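Local coordinates for protein putative fimbrium subunit Fim1C (PDB 4K4K) that probably forms part of the tip of fimbriae, the surface filaments through which this bacterium adheres and builds biofilms, at residues V104-Q109 against Q170-T175; T110-I115 against E204-P209; I115-A120 against T138-K143. All blocks are in the same frame, centred on the assembly; numbering follows the deposited sequence.

From the end of strand 101-105 to the start of strand 118-126 the chain takes part in all three contacts. Interaction 1 pairs its first part with strand 164-177, interaction 2 lays the loop over strand 202-207, and interaction 3 pairs its last part with strand 132-150. The centre of interaction 2 is about 9 Å from each of the other two centres, which lie about 12 Å apart. Q109 NE2 reaches I206 O at 2.9 Å in a probable hydrogen bond between interactions 1 and 2. I115 belongs to both interactions 2 and 3, and K143 NZ of interaction 3 forms a 2.8 Å salt bridge with E204 OE1. Between interactions 1 and 3, V104 CG2 packs 3.7 Å from L117 CD2.

Interaction 1 (V104-Q109 against Q170-T175); sequences VDVSVQ and QQTAAT
A short antiparallel beta ladder ending in an Asx turn joins V104 and D105 to A174 and A173, at the end of strand 101-105. V104 and A174 form a hydrogen-bonded pair: V104 N donates to A174 O at 2.7 Å, and A174 N donates back to V104 O at 3.1 Å. D105 and A173 follow as a non-hydrogen-bonded pair, where alpha hydrogens take over: A173 CA approaches V104 O, and D105 CA approaches T172 O at 3.3 Å. One step on, V106 N reaches the same T172 oxygen at 3.0 Å, lying in its carbonyl plane, so the bonding outlasts the regular strand. On the face that carries V104 and A174 the CB atoms meet at 3.9 Å, beside L117 and L141. With V106 CG1 anti to the carbonyl carbon (chi1 -66°), CG2 stands between backbone N and carbonyl carbon and touches T172, 3.8 Å from T172 CA; I194 of strand 192-199 also touches V106. The face of D105 and A173 is more polar. D105 CG is anti to the backbone N, and OD1 accepts from S107 N at 2.9 Å, the donor standing 38° out of the carboxylate plane. The S107 hydroxyl also meets the syn lone pair of D105 OD1, although S107 has two conformers and this second bond is doubtful. A water hydrogen-bonded to T172 OG1 at 2.7 Å makes a weak link to D105 OD1. Beyond the turn, Q109 NE2 donates to V106 O, which lies in the plane of the Q109 amide, and also bonds to I206 O. Overall the arrangement is that of a beta strand leaving its antiparallel partner through an Asx turn.

Interaction 2 (T110-I115 against E204-P209); sequences TPQKDI and EGIVLP
The Q112 amide lies between E204 and I206, with E204 CG on one side of its plane and I206 CG1 on the other, while the G205 backbone stands at its outer edge. I206 CG1 comes 3.5 Å from Q112 OE1, and G205 C lies 3.4 Å from the same oxygen, close to the amide plane. The E204 carboxylate in turn has Q112 CG over one of its faces, 4.0 Å from E204 CD. The two flat groups are 35° apart, and their chains slide past each other in opposite directions. A bend at chi2 of Q112 (-88°) sets CD against the strand. No hydrogen bond crosses here; the polar ends are held from outside, Q112 OE1 and E204 OE1 by K143, E204 OE2 by H197, and Q112 NE2 by Q109 O. I206 CD1 also touches Q112 O at 3.4 Å, and I115 CD1 meets I206 CB at 3.9 Å. The loop keeps its shape through D114 N to P111 O and I115 N to Q112 O bonds, following the cis peptide before P111. This is the loop between strands 101-105 and 118-126, packed against strand 202-207 of a fimbrillin-like beta domain, in a family assigned to the transthyretin clan.

Interaction 3 (I115-A120 against T138-K143); sequences IDLMGA and THKLVK
D116 and H139 meet edge to edge: H139 ND1 donates at 2.6 Å to the syn lone pair of D116 OD1. Ring and carboxylate are nearly coplanar, and D116 OD2 comes 3.1 Å from H139 CE1. D116 CG is anti to the backbone N (chi1 -172°), while the imidazole is turned about crosswise (chi2 -91°), so that its ND1 edge meets the carboxylate. M118, a selenomethionine in this crystal, runs alongside H139 and sets SE over one ring face, 3.9 Å from the ring centroid and offset toward the rim. The H139 ring also stacks with W269. A water donates to D116 OD1 at 2.8 Å and to L117 O at 2.7 Å, and accepts from L141 N, linking the two chains where strand 132-150 is interrupted. L117 O is gripped twice, since K140 N also donates to it at 2.9 Å. An alanine at D116 would probably leave H139 ND1 and the water without this acceptor, and the ring with less to fix its rotation. K140 crosses L117, whose CD2 lies 3.8 Å from K140 CB. K140 bends at chi2 (-68°) and is extended beyond; its CE lies 3.7 Å from G119 N, and its NZ bonds to G182 O. Beyond it, G119 and T138 exchange backbone hydrogen bonds in both directions, and the M118-H139 pair beside them is non-hydrogen-bonded. The whole is characteristic of an antiparallel beta hairpin, strands 118-126 and 132-150, with a water-bridged irregularity in its longer strand.

Interaction 1 (V104-Q109 against Q170-T175)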
ATOM      1  N   VAL A 104      -4.478  -9.951   3.077  1.00 19.33           N
ATOM      2  CA  VAL A 104      -4.664  -8.546   3.422  1.00 19.16           C
ATOM      3  C   VAL A 104      -5.743  -8.416   4.481  1.00 20.17           C
ATOM      4  O   VAL A 104      -6.827  -8.968   4.296  1.00 19.69           O
ATOM      5  CB  VAL A 104      -5.079  -7.704   2.154  1.00 22.54           C
ATOM      6  CG1 VAL A 104      -5.379  -6.252   2.504  1.00 23.22           C
ATOM      7  CG2 VAL A 104      -4.041  -7.778   1.028  1.00 22.68           C
ATOM      8  N   ASP A 105      -5.501  -7.601   5.512  1.00 17.84           N
ATOM      9  CA  ASP A 105      -6.498  -7.229   6.513  1.00 18.22           C
ATOM     10  C   ASP A 105      -6.306  -5.729   6.782  1.00 21.88           C
ATOM     11  O   ASP A 105      -5.235  -5.332   7.220  1.00 23.37           O
ATOM     12  CB  ASP A 105      -6.405  -8.086   7.799  1.00 20.09           C
ATOM     13  CG  ASP A 105      -7.449  -7.766   8.865  1.00 31.49           C
ATOM     14  OD1 ASP A 105      -8.277  -6.836   8.646  1.00 28.12           O
ATOM     15  OD2 ASP A 105      -7.424  -8.415   9.929  1.00 44.40           O
ATOM     16  N   VAL A 106      -7.270  -4.895   6.369  1.00 16.86           N
ATOM     17  CA  VAL A 106      -7.146  -3.437   6.530  1.00 16.10           C
ATOM     18  C   VAL A 106      -7.996  -2.958   7.744  1.00 22.36           C
ATOM     19  O   VAL A 106      -8.200  -1.748   7.870  1.00 24.12           O
ATOM     20  CB  VAL A 106      -7.459  -2.627   5.230  1.00 18.81           C
ATOM     21  CG1 VAL A 106      -6.417  -2.901   4.121  1.00 17.76           C
ATOM     22  CG2 VAL A 106      -8.886  -2.882   4.732  1.00 18.85           C
ATOM     23  N   SER A 107      -8.463  -3.894   8.639  1.00 20.48           N
ATOM     24  CA  SER A 107      -9.236  -3.538   9.849  0.50 21.57           C
ATOM     25  C   SER A 107      -8.411  -2.684  10.795  1.00 26.64           C
ATOM     26  O   SER A 107      -8.970  -1.860  11.522  1.00 28.34           O
ATOM     27  CB  SER A 107      -9.705  -4.787  10.592  0.50 24.71           C
ATOM     28  OG  SER A 107     -10.516  -5.624   9.784  0.50 28.65           O
ATOM     29  N   VAL A 108      -7.077  -2.913  10.823  1.00 25.13           N
ATOM     30  CA  VAL A 108      -6.152  -2.172  11.696  1.00 26.70           C
ATOM     31  C   VAL A 108      -5.340  -1.262  10.781  1.00 28.79           C
ATOM     32  O   VAL A 108      -4.534  -1.740   9.974  1.00 27.44           O
ATOM     33  CB  VAL A 108      -5.267  -3.084  12.598  1.00 32.34           C
ATOM     34  CG1 VAL A 108      -4.292  -2.237  13.427  1.00 32.77           C
ATOM     35  CG2 VAL A 108      -6.131  -3.951  13.518  1.00 33.25           C
ATOM     36  N   GLN A 109      -5.584   0.043  10.888  1.00 27.07           N
ATOM     37  CA  GLN A 109      -4.980   1.062  10.011  1.00 26.02           C
ATOM     38  C   GLN A 109      -3.593   1.549  10.413  1.00 33.52           C
ATOM     39  O   GLN A 109      -2.851   2.023   9.552  1.00 34.01           O
ATOM     40  CB  GLN A 109      -5.886   2.284   9.942  1.00 25.85           C
ATOM     41  CG  GLN A 109      -7.175   2.015   9.175  1.00 24.76           C
ATOM     42  CD  GLN A 109      -6.898   1.930   7.694  1.00 27.10           C
ATOM     43  OE1 GLN A 109      -6.341   2.852   7.107  1.00 23.08           O
ATOM     44  NE2 GLN A 109      -7.227   0.801   7.073  1.00 18.67           N
ATOM     45  N   GLN A 170     -17.096  -0.996   4.534  1.00 27.13           N
ATOM     46  CA  GLN A 170     -15.851  -1.439   3.926  1.00 24.52           C
ATOM     47  C   GLN A 170     -15.677  -2.926   4.002  1.00 28.78           C
ATOM     48  O   GLN A 170     -15.904  -3.518   5.062  1.00 30.32           O
ATOM     49  CB  GLN A 170     -14.639  -0.800   4.634  1.00 23.73           C
ATOM     50  CG  GLN A 170     -14.575   0.716   4.537  1.00 27.59           C
ATOM     51  CD  GLN A 170     -14.447   1.194   3.119  1.00 27.93           C
ATOM     52  OE1 GLN A 170     -15.371   1.801   2.558  1.00 28.94           O
ATOM     53  NE2 GLN A 170     -13.329   0.883   2.481  1.00 18.73           N
ATOM     54  N   GLN A 171     -15.174  -3.511   2.915  1.00 23.23           N
ATOM     55  CA  GLN A 171     -14.679  -4.883   2.913  1.00 22.63           C
ATOM     56  C   GLN A 171     -13.286  -4.758   3.523  1.00 26.62           C
ATOM     57  O   GLN A 171     -12.614  -3.745   3.271  1.00 26.20           O
ATOM     58  CB  GLN A 171     -14.649  -5.485   1.495  1.00 23.62           C
ATOM     59  CG  GLN A 171     -16.040  -5.811   0.943  1.00 28.39           C
ATOM     60  CD  GLN A 171     -16.781  -6.882   1.719  1.00 34.51           C
ATOM     61  OE1 GLN A 171     -16.188  -7.763   2.356  1.00 30.46           O
ATOM     62  NE2 GLN A 171     -18.100  -6.821   1.697  1.00 31.32           N
ATOM     63  N   THR A 172     -12.853  -5.712   4.356  1.00 22.10           N
ATOM     64  CA  THR A 172     -11.557  -5.548   5.017  1.00 20.91           C
ATOM     65  C   THR A 172     -10.556  -6.672   4.708  1.00 22.26           C
ATOM     66  O   THR A 172      -9.371  -6.522   5.042  1.00 20.85           O
ATOM     67  CB  THR A 172     -11.748  -5.446   6.541  1.00 27.53           C
ATOM     68  OG1 THR A 172     -12.384  -6.643   7.012  1.00 29.15           O
ATOM     69  CG2 THR A 172     -12.530  -4.184   6.965  1.00 26.75           C
ATOM     70  N   ALA A 173     -10.994  -7.752   4.035  1.00 18.90           N
ATOM     71  CA  ALA A 173     -10.109  -8.881   3.703  1.00 19.46           C
ATOM     72  C   ALA A 173      -9.881  -9.051   2.194  1.00 21.24           C
ATOM     73  O   ALA A 173     -10.820  -8.984   1.406  1.00 21.45           O
ATOM     74  CB  ALA A 173     -10.695 -10.174   4.267  1.00 21.95           C
ATOM     75  N   ALA A 174      -8.639  -9.305   1.811  1.00 18.51           N
ATOM     76  CA  ALA A 174      -8.291  -9.562   0.415  1.00 18.22           C
ATOM     77  C   ALA A 174      -7.094 -10.510   0.349  1.00 18.70           C
ATOM     78  O   ALA A 174      -6.459 -10.762   1.360  1.00 18.06           O
ATOM     79  CB  ALA A 174      -8.000  -8.247  -0.330  1.00 18.74           C
ATOM     80  N   THR A 175      -6.809 -11.050  -0.840  1.00 15.47           N
ATOM     81  CA  THR A 175      -5.669 -11.915  -1.093  1.00 14.81           C
ATOM     82  C   THR A 175      -4.893 -11.401  -2.277  1.00 17.90           C
ATOM     83  O   THR A 175      -5.431 -10.683  -3.126  1.00 18.83           O
ATOM     84  CB  THR A 175      -6.087 -13.391  -1.337  1.00 21.16           C
ATOM     85  OG1 THR A 175      -6.864 -13.476  -2.544  1.00 22.12           O
ATOM     86  CG2 THR A 175      -6.874 -14.001  -0.142  1.00 20.66           C
TER
HETATM   87  O   HOH W   1     -10.980  -8.755   8.008  1.00 49.14           O

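Interaction 2 (T110-I115 against E204-P209)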
ATOM      1  N   THR A 110      -3.276   1.532  11.716  1.00 30.67           N
ATOM      2  CA  THR A 110      -2.010   2.063  12.212  1.00 30.25           C
ATOM      3  C   THR A 110      -1.054   0.928  12.639  1.00 32.39           C
ATOM      4  O   THR A 110      -1.452   0.079  13.438  1.00 32.81           O
ATOM      5  CB  THR A 110      -2.306   3.050  13.368  1.00 34.58           C
ATOM      6  OG1 THR A 110      -3.198   4.068  12.881  1.00 33.71           O
ATOM      7  CG2 THR A 110      -1.053   3.718  13.905  1.00 37.72           C
ATOM      8  N   PRO A 111       0.225   0.932  12.189  1.00 28.16           N
ATOM      9  CA  PRO A 111       0.843   1.864  11.221  1.00 27.53           C
ATOM     10  C   PRO A 111       0.438   1.542   9.778  1.00 28.42           C
ATOM     11  O   PRO A 111       0.295   0.366   9.425  1.00 27.26           O
ATOM     12  CB  PRO A 111       2.344   1.645  11.434  1.00 29.94           C
ATOM     13  CG  PRO A 111       2.482   0.252  11.949  1.00 33.97           C
ATOM     14  CD  PRO A 111       1.179  -0.122  12.613  1.00 29.57           C
ATOM     15  N   GLN A 112       0.239   2.578   8.964  1.00 25.11           N
ATOM     16  CA  GLN A 112      -0.141   2.446   7.557  1.00 23.88           C
ATOM     17  C   GLN A 112       0.839   1.580   6.761  1.00 27.26           C
ATOM     18  O   GLN A 112       0.394   0.793   5.919  1.00 27.04           O
ATOM     19  CB  GLN A 112      -0.233   3.824   6.889  1.00 25.15           C
ATOM     20  CG  GLN A 112      -1.339   4.734   7.444  1.00 24.95           C
ATOM     21  CD  GLN A 112      -2.649   4.517   6.723  1.00 31.54           C
ATOM     22  OE1 GLN A 112      -2.928   5.130   5.690  1.00 26.16           O
ATOM     23  NE2 GLN A 112      -3.455   3.591   7.214  1.00 25.02           N
ATOM     24  N   LYS A 113       2.166   1.713   7.016  1.00 23.57           N
ATOM     25  CA  LYS A 113       3.190   0.960   6.265  1.00 23.64           C
ATOM     26  C   LYS A 113       3.037  -0.567   6.409  1.00 26.87           C
ATOM     27  O   LYS A 113       3.434  -1.286   5.500  1.00 26.41           O
ATOM     28  CB  LYS A 113       4.620   1.395   6.662  1.00 26.47           C
ATOM     29  CG  LYS A 113       5.087   0.968   8.056  1.00 40.10           C
ATOM     30  CD  LYS A 113       6.578   1.227   8.249  1.00 50.47           C
ATOM     31  CE  LYS A 113       7.114   0.652   9.537  1.00 60.57           C
ATOM     32  NZ  LYS A 113       7.317  -0.821   9.452  1.00 72.15           N
ATOM     33  N   ASP A 114       2.441  -1.060   7.520  1.00 22.69           N
ATOM     34  CA  ASP A 114       2.294  -2.504   7.754  1.00 22.47           C
ATOM     35  C   ASP A 114       1.159  -3.121   6.942  1.00 24.64           C
ATOM     36  O   ASP A 114       1.105  -4.350   6.844  1.00 24.60           O
ATOM     37  CB  ASP A 114       2.088  -2.786   9.252  1.00 25.13           C
ATOM     38  CG  ASP A 114       3.383  -2.597  10.052  1.00 34.96           C
ATOM     39  OD1 ASP A 114       4.430  -2.303   9.431  1.00 33.68           O
ATOM     40  OD2 ASP A 114       3.347  -2.757  11.288  1.00 38.25           O
ATOM     41  N   ILE A 115       0.252  -2.291   6.370  1.00 19.39           N
ATOM     42  CA  ILE A 115      -0.834  -2.823   5.534  1.00 18.17           C
ATOM     43  C   ILE A 115      -0.691  -2.326   4.075  1.00 19.74           C
ATOM     44  O   ILE A 115      -1.536  -2.634   3.247  1.00 18.10           O
ATOM     45  CB  ILE A 115      -2.245  -2.514   6.119  1.00 20.56           C
ATOM     46  CG1 ILE A 115      -2.490  -0.969   6.243  1.00 20.44           C
ATOM     47  CG2 ILE A 115      -2.452  -3.258   7.442  1.00 23.36           C
ATOM     48  CD1 ILE A 115      -3.982  -0.550   6.500  1.00 21.33           C
ATOM     49  N   GLU A 204      -5.876   9.937   7.165  1.00 22.93           N
ATOM     50  CA  GLU A 204      -5.426   9.056   6.104  1.00 22.91           C
ATOM     51  C   GLU A 204      -5.868   7.643   6.371  1.00 22.91           C
ATOM     52  O   GLU A 204      -6.119   7.259   7.522  1.00 23.00           O
ATOM     53  CB  GLU A 204      -3.896   9.123   5.916  1.00 24.50           C
ATOM     54  CG  GLU A 204      -3.107   8.540   7.082  1.00 32.15           C
ATOM     55  CD  GLU A 204      -1.601   8.701   7.007  1.00 55.57           C
ATOM     56  OE1 GLU A 204      -1.070   8.927   5.893  1.00 36.63           O
ATOM     57  OE2 GLU A 204      -0.945   8.558   8.064  1.00 55.91           O
ATOM     58  N   GLY A 205      -5.977   6.887   5.298  1.00 20.76           N
ATOM     59  CA  GLY A 205      -6.334   5.483   5.390  1.00 20.51           C
ATOM     60  C   GLY A 205      -5.901   4.702   4.174  1.00 21.58           C
ATOM     61  O   GLY A 205      -5.622   5.284   3.134  1.00 20.27           O
ATOM     62  N   ILE A 206      -5.835   3.383   4.312  1.00 18.26           N
ATOM     63  CA  ILE A 206      -5.564   2.454   3.225  1.00 16.62           C
ATOM     64  C   ILE A 206      -6.760   1.526   3.185  1.00 21.34           C
ATOM     65  O   ILE A 206      -7.104   0.907   4.199  1.00 22.35           O
ATOM     66  CB  ILE A 206      -4.216   1.704   3.370  1.00 19.49           C
ATOM     67  CG1 ILE A 206      -3.049   2.707   3.223  1.00 21.18           C
ATOM     68  CG2 ILE A 206      -4.104   0.557   2.305  1.00 18.96           C
ATOM     69  CD1 ILE A 206      -1.641   2.154   3.524  1.00 21.38           C
ATOM     70  N   VAL A 207      -7.446   1.496   2.051  1.00 17.31           N
ATOM     71  CA  VAL A 207      -8.670   0.700   1.926  1.00 16.60           C
ATOM     72  C   VAL A 207      -8.556  -0.233   0.722  1.00 20.96           C
ATOM     73  O   VAL A 207      -7.659  -0.077  -0.113  1.00 18.74           O
ATOM     74  CB  VAL A 207      -9.935   1.606   1.834  1.00 20.83           C
ATOM     75  CG1 VAL A 207     -10.097   2.461   3.107  1.00 20.78           C
ATOM     76  CG2 VAL A 207      -9.918   2.466   0.562  1.00 20.77           C
ATOM     77  N   LEU A 208      -9.508  -1.157   0.607  1.00 18.45           N
ATOM     78  CA  LEU A 208      -9.495  -2.085  -0.506  1.00 20.01           C
ATOM     79  C   LEU A 208     -10.065  -1.457  -1.768  1.00 22.87           C
ATOM     80  O   LEU A 208     -11.018  -0.664  -1.693  1.00 22.69           O
ATOM     81  CB  LEU A 208     -10.329  -3.332  -0.153  1.00 20.30           C
ATOM     82  CG  LEU A 208      -9.881  -4.168   1.042  1.00 21.88           C
ATOM     83  CD1 LEU A 208     -10.703  -5.441   1.119  1.00 22.98           C
ATOM     84  CD2 LEU A 208      -8.379  -4.516   0.958  1.00 21.06           C
ATOM     85  N   PRO A 209      -9.584  -1.904  -2.949  1.00 22.13           N
ATOM     86  CA  PRO A 209     -10.227  -1.460  -4.202  1.00 21.43           C
ATOM     87  C   PRO A 209     -11.697  -1.874  -4.212  1.00 26.40           C
ATOM     88  O   PRO A 209     -12.056  -2.886  -3.607  1.00 25.65           O
ATOM     89  CB  PRO A 209      -9.433  -2.197  -5.299  1.00 22.86           C
ATOM     90  CG  PRO A 209      -8.126  -2.604  -4.633  1.00 25.88           C
ATOM     91  CD  PRO A 209      -8.485  -2.864  -3.209  1.00 21.26           C
TER

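Interaction 3 (I115-A120 against T138-K143)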
ATOM      1  N   ILE A 115       0.252  -2.291   6.370  1.00 19.39           N
ATOM      2  CA  ILE A 115      -0.834  -2.823   5.534  1.00 18.17           C
ATOM      3  C   ILE A 115      -0.691  -2.326   4.075  1.00 19.74           C
ATOM      4  O   ILE A 115      -1.536  -2.634   3.247  1.00 18.10           O
ATOM      5  CB  ILE A 115      -2.245  -2.514   6.119  1.00 20.56           C
ATOM      6  CG1 ILE A 115      -2.490  -0.969   6.243  1.00 20.44           C
ATOM      7  CG2 ILE A 115      -2.452  -3.258   7.442  1.00 23.36           C
ATOM      8  CD1 ILE A 115      -3.982  -0.550   6.500  1.00 21.33           C
ATOM      9  N   ASP A 116       0.357  -1.555   3.772  1.00 16.32           N
ATOM     10  CA  ASP A 116       0.570  -1.016   2.443  1.00 15.29           C
ATOM     11  C   ASP A 116       1.187  -2.099   1.524  1.00 18.45           C
ATOM     12  O   ASP A 116       2.377  -2.075   1.231  1.00 16.59           O
ATOM     13  CB  ASP A 116       1.456   0.237   2.524  1.00 18.15           C
ATOM     14  CG  ASP A 116       1.568   0.983   1.222  1.00 22.41           C
ATOM     15  OD1 ASP A 116       0.896   0.571   0.228  1.00 20.78           O
ATOM     16  OD2 ASP A 116       2.381   1.922   1.156  1.00 26.01           O
ATOM     17  N   LEU A 117       0.348  -3.018   1.042  1.00 14.13           N
ATOM     18  CA  LEU A 117       0.804  -4.111   0.171  1.00 14.65           C
ATOM     19  C   LEU A 117       1.250  -3.546  -1.180  1.00 16.35           C
ATOM     20  O   LEU A 117       0.510  -2.789  -1.834  1.00 17.20           O
ATOM     21  CB  LEU A 117      -0.351  -5.114  -0.019  1.00 14.84           C
ATOM     22  CG  LEU A 117      -0.116  -6.218  -1.074  1.00 18.65           C
ATOM     23  CD1 LEU A 117       1.027  -7.172  -0.656  1.00 16.60           C
ATOM     24  CD2 LEU A 117      -1.444  -6.943  -1.424  1.00 18.95           C
HETATM   25  N   MSE A 118       2.458  -3.904  -1.593  1.00 14.38           N
HETATM   26  CA  MSE A 118       2.998  -3.497  -2.890  1.00 12.64           C
HETATM   27  C   MSE A 118       3.580  -4.712  -3.586  1.00 17.62           C
HETATM   28  O   MSE A 118       4.111  -5.611  -2.919  1.00 15.85           O
HETATM   29  CB  MSE A 118       4.096  -2.408  -2.755  1.00 13.26           C
HETATM   30  CG  MSE A 118       3.633  -1.163  -1.971  1.00 16.42           C
HETATM   31 SE   MSE A 118       4.959   0.242  -2.128  0.75 20.69          SE
HETATM   32  CE  MSE A 118       6.417  -0.503  -1.253  1.00 21.51           C
ATOM     33  N   GLY A 119       3.506  -4.709  -4.908  1.00 14.57           N
ATOM     34  CA  GLY A 119       4.096  -5.765  -5.730  1.00 14.23           C
ATOM     35  C   GLY A 119       5.018  -5.152  -6.770  1.00 18.86           C
ATOM     36  O   GLY A 119       4.720  -4.091  -7.323  1.00 18.69           O
ATOM     37  N   ALA A 120       6.173  -5.800  -7.012  1.00 16.50           N
ATOM     38  CA  ALA A 120       7.116  -5.335  -8.041  1.00 17.63           C
ATOM     39  C   ALA A 120       6.758  -6.001  -9.361  1.00 23.25           C
ATOM     40  O   ALA A 120       6.537  -7.204  -9.369  1.00 23.60           O
ATOM     41  CB  ALA A 120       8.557  -5.689  -7.654  1.00 18.56           C
ATOM     42  N   THR A 138       4.482  -1.160  -7.120  1.00 18.87           N
ATOM     43  CA  THR A 138       3.199  -0.436  -7.230  1.00 19.63           C
ATOM     44  C   THR A 138       2.316  -0.859  -6.073  1.00 21.43           C
ATOM     45  O   THR A 138       2.381  -2.014  -5.622  1.00 18.73           O
ATOM     46  CB  THR A 138       2.481  -0.678  -8.574  1.00 27.60           C
ATOM     47  OG1 THR A 138       2.255  -2.070  -8.703  1.00 30.29           O
ATOM     48  CG2 THR A 138       3.268  -0.165  -9.799  1.00 24.52           C
ATOM     49  N   HIS A 139       1.520   0.075  -5.549  1.00 18.37           N
ATOM     50  CA  HIS A 139       0.611  -0.239  -4.446  1.00 16.47           C
ATOM     51  C   HIS A 139      -0.567  -1.057  -4.969  1.00 18.56           C
ATOM     52  O   HIS A 139      -1.143  -0.712  -6.011  1.00 19.25           O
ATOM     53  CB  HIS A 139       0.087   1.058  -3.825  1.00 16.42           C
ATOM     54  CG  HIS A 139       1.151   1.965  -3.278  1.00 19.59           C
ATOM     55  ND1 HIS A 139       1.573   1.874  -1.964  1.00 21.11           N
ATOM     56  CD2 HIS A 139       1.794   2.997  -3.875  1.00 21.96           C
ATOM     57  CE1 HIS A 139       2.468   2.843  -1.803  1.00 20.81           C
ATOM     58  NE2 HIS A 139       2.632   3.543  -2.926  1.00 21.93           N
ATOM     59  N   LYS A 140      -0.935  -2.122  -4.250  1.00 14.98           N
ATOM     60  CA  LYS A 140      -2.055  -2.997  -4.666  1.00 15.02           C
ATOM     61  C   LYS A 140      -3.402  -2.546  -4.063  1.00 20.36           C
ATOM     62  O   LYS A 140      -4.465  -2.999  -4.520  1.00 20.50           O
ATOM     63  CB  LYS A 140      -1.773  -4.454  -4.270  1.00 14.95           C
ATOM     64  CG  LYS A 140      -0.523  -5.020  -4.970  1.00 18.10           C
ATOM     65  CD  LYS A 140      -0.724  -5.174  -6.486  1.00 18.86           C
ATOM     66  CE  LYS A 140       0.608  -5.476  -7.155  1.00 20.33           C
ATOM     67  NZ  LYS A 140       0.437  -5.686  -8.614  1.00 22.49           N
ATOM     68  N   LEU A 141      -3.354  -1.619  -3.063  1.00 16.13           N
ATOM     69  CA  LEU A 141      -4.552  -1.136  -2.388  1.00 15.78           C
ATOM     70  C   LEU A 141      -4.802   0.336  -2.739  1.00 20.04           C
ATOM     71  O   LEU A 141      -4.324   0.805  -3.768  1.00 18.87           O
ATOM     72  CB  LEU A 141      -4.498  -1.401  -0.875  1.00 15.23           C
ATOM     73  CG  LEU A 141      -4.092  -2.879  -0.498  1.00 17.81           C
ATOM     74  CD1 LEU A 141      -3.995  -3.032   1.031  1.00 17.15           C
ATOM     75  CD2 LEU A 141      -5.045  -3.910  -1.101  1.00 17.63           C
ATOM     76  N   VAL A 142      -5.614   1.027  -1.938  1.00 16.65           N
ATOM     77  CA  VAL A 142      -6.053   2.396  -2.246  1.00 17.73           C
ATOM     78  C   VAL A 142      -5.758   3.311  -1.062  1.00 21.68           C
ATOM     79  O   VAL A 142      -6.046   2.953   0.074  1.00 20.14           O
ATOM     80  CB  VAL A 142      -7.569   2.361  -2.575  1.00 21.51           C
ATOM     81  CG1 VAL A 142      -8.153   3.777  -2.737  1.00 22.21           C
ATOM     82  CG2 VAL A 142      -7.855   1.499  -3.805  1.00 22.43           C
ATOM     83  N   LYS A 143      -5.197   4.496  -1.339  1.00 19.87           N
ATOM     84  CA  LYS A 143      -4.879   5.450  -0.294  1.00 19.38           C
ATOM     85  C   LYS A 143      -5.933   6.552  -0.245  1.00 22.27           C
ATOM     86  O   LYS A 143      -6.308   7.103  -1.284  1.00 22.16           O
ATOM     87  CB  LYS A 143      -3.482   6.060  -0.536  1.00 21.36           C
ATOM     88  CG  LYS A 143      -3.020   7.120   0.493  1.00 20.84           C
ATOM     89  CD  LYS A 143      -2.656   6.496   1.810  1.00 25.90           C
ATOM     90  CE  LYS A 143      -2.173   7.536   2.802  1.00 30.60           C
ATOM     91  NZ  LYS A 143      -1.591   6.897   4.010  1.00 31.51           N
TER
HETATM   92  O   HOH W   2      -1.144  -0.788  -1.176  1.00 16.60           O